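Side-chain contact in PlyCB (Streptococcus phage C1, PDB 4F87), which forms the eight-membered, cell-wall-binding ring of the endolysin PlyC, which degrades streptococcal peptidoglycan so that phage progeny can leave the lysed host: residues I38-D42 and I43-Q47. Residues are numbered along the deposited sequence; the frame is centred on the assembly and turned at random.
Sequences IGIKD and IETVQ
Ile40, where strand 36-40 leads into the turn, meets Thr45 and Val46 on the first turn of helix 43-50 through a single methyl. Ile40 CG2 lies 3.6 Å from Val46 CG2 and 3.7 Å from Thr45 CB, with Thr45 CG2 almost as near, so the branch fits against two successive helix residues at a slant. The first torsion of Ile40 (chi1 -55°) sets CG2 opposite the backbone N and aims it at the helix, leaving CG1 beside that N. This apolar patch is the close-packed part; Thr45 and Val46 are buried, and Val46 also rests on Tyr29, which shares a backbone bond with Ile40 and interacts with the host cell wall.

Beside the patch the chain turns into the helix through Asp42. Its carbonyl O receives two weak backbone bonds, from Thr45 N at 3.0 Å, strongly bent at 128°, and from Val46 N, longer at 3.4 Å but straighter. Thr45 CB also comes within 3.4 Å of Asp42 O, in van der Waals contact with the same carbonyl.

The solvent side is looser. Ile43 is exposed; its CB lies 3.7 Å from Asp42 C, and its side chain has no part in the apolar patch. The polar groups of Asp42, Glu44 and Thr45 face a second subunit instead. The Asp42 carboxylate, which does not cap the helix, bonds through OD2 to Ser59 of that subunit, Glu44 to its Thr21 and Asp22, and Thr45 OG1 to OD2 of its Asp62, whose other carboxylate oxygen, OD1, accepts a bond from Lys41 N. This is a strand-to-helix connection with Asp42 at the N-cap position, set at a contact between subunits of the PlyCB octamer.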
loop_
_atom_site.group_PDB
_atom_site.type_symbol
_atom_site.label_atom_id
_atom_site.label_comp_id
_atom_site.label_asym_id
_atom_site.label_seq_id
_atom_site.Cartn_x
_atom_site.Cartn_y
_atom_site.Cartn_z
ATOM N N ILE B 38 0.773 -25.611 -10.405
ATOM C CA ILE B 38 1.787 -26.384 -11.122
ATOM C C ILE B 38 2.388 -27.461 -10.240
ATOM O O ILE B 38 2.357 -27.380 -9.008
ATOM C CB ILE B 38 2.913 -25.444 -11.660
ATOM C CG1 ILE B 38 3.618 -24.694 -10.509
ATOM C CG2 ILE B 38 2.392 -24.482 -12.748
ATOM C CD1 ILE B 38 4.922 -24.023 -10.914
ATOM N N GLY B 39 2.923 -28.486 -10.878
ATOM C CA GLY B 39 3.715 -29.492 -10.193
ATOM C C GLY B 39 5.164 -29.036 -10.264
ATOM O O GLY B 39 5.549 -28.288 -11.192
ATOM N N ILE B 40 5.949 -29.399 -9.255
ATOM C CA ILE B 40 7.376 -29.070 -9.204
ATOM C C ILE B 40 8.138 -30.387 -9.292
ATOM O O ILE B 40 7.881 -31.319 -8.519
ATOM C CB ILE B 40 7.737 -28.285 -7.918
ATOM C CG1 ILE B 40 6.889 -27.006 -7.741
ATOM C CG2 ILE B 40 9.238 -27.955 -7.883
ATOM C CD1 ILE B 40 7.009 -25.951 -8.755
ATOM N N LYS B 41 9.033 -30.498 -10.275
ATOM C CA LYS B 41 9.781 -31.735 -10.489
ATOM C C LYS B 41 11.059 -31.880 -9.693
ATOM O O LYS B 41 11.458 -33.000 -9.375
ATOM C CB LYS B 41 10.081 -31.918 -11.985
ATOM C CG LYS B 41 8.790 -32.178 -12.764
ATOM C CD LYS B 41 9.004 -32.387 -14.244
ATOM C CE LYS B 41 7.684 -32.375 -15.003
ATOM N NZ LYS B 41 6.719 -33.424 -14.556
ATOM N N ASP B 42 11.718 -30.777 -9.370
ATOM C CA ASP B 42 13.016 -30.844 -8.720
ATOM C C ASP B 42 13.083 -30.068 -7.412
ATOM O O ASP B 42 12.585 -28.954 -7.307
ATOM C CB ASP B 42 14.085 -30.290 -9.657
ATOM C CG ASP B 42 14.285 -31.143 -10.898
ATOM O OD1 ASP B 42 14.795 -32.287 -10.764
ATOM O OD2 ASP B 42 13.912 -30.689 -11.997
ATOM N N ILE B 43 13.818 -30.619 -6.437
ATOM C CA ILE B 43 13.978 -29.962 -5.158
ATOM C C ILE B 43 14.704 -28.616 -5.280
ATOM O O ILE B 43 14.410 -27.706 -4.492
ATOM C CB ILE B 43 14.637 -30.903 -4.112
ATOM C CG1 ILE B 43 14.355 -30.438 -2.662
ATOM C CG2 ILE B 43 16.128 -31.099 -4.359
ATOM C CD1 ILE B 43 12.864 -30.578 -2.205
ATOM N N GLU B 44 15.568 -28.450 -6.289
ATOM C CA GLU B 44 16.222 -27.160 -6.470
ATOM C C GLU B 44 15.176 -26.047 -6.632
ATOM O O GLU B 44 15.334 -24.967 -6.064
ATOM C CB GLU B 44 17.121 -27.225 -7.697
ATOM C CG GLU B 44 17.715 -25.863 -8.026
ATOM C CD GLU B 44 18.600 -25.826 -9.246
ATOM O OE1 GLU B 44 18.298 -26.521 -10.237
ATOM O OE2 GLU B 44 19.549 -25.014 -9.238
ATOM N N THR B 45 14.112 -26.316 -7.408
ATOM C CA THR B 45 13.056 -25.341 -7.655
ATOM C C THR B 45 12.278 -25.063 -6.391
ATOM O O THR B 45 11.876 -23.922 -6.165
ATOM C CB THR B 45 12.154 -25.885 -8.762
ATOM O OG1 THR B 45 12.961 -26.250 -9.906
ATOM C CG2 THR B 45 11.078 -24.877 -9.175
ATOM N N VAL B 46 12.018 -26.112 -5.578
ATOM C CA VAL B 46 11.334 -25.887 -4.314
ATOM C C VAL B 46 12.168 -24.912 -3.459
ATOM O O VAL B 46 11.635 -23.937 -2.918
ATOM C CB VAL B 46 11.144 -27.227 -3.575
ATOM C CG1 VAL B 46 10.588 -27.004 -2.157
ATOM C CG2 VAL B 46 10.224 -28.151 -4.382
ATOM N N GLN B 47 13.461 -25.175 -3.337
ATOM C CA GLN B 47 14.310 -24.302 -2.513
ATOM C C GLN B 47 14.376 -22.885 -3.081
ATOM O O GLN B 47 14.346 -21.919 -2.308
ATOM C CB GLN B 47 15.696 -24.911 -2.337
ATOM C CG GLN B 47 15.643 -26.235 -1.580
ATOM C CD GLN B 47 16.981 -26.952 -1.610
ATOM O OE1 GLN B 47 17.641 -27.130 -2.653
ATOM N NE2 GLN B 47 17.368 -27.459 -0.464
#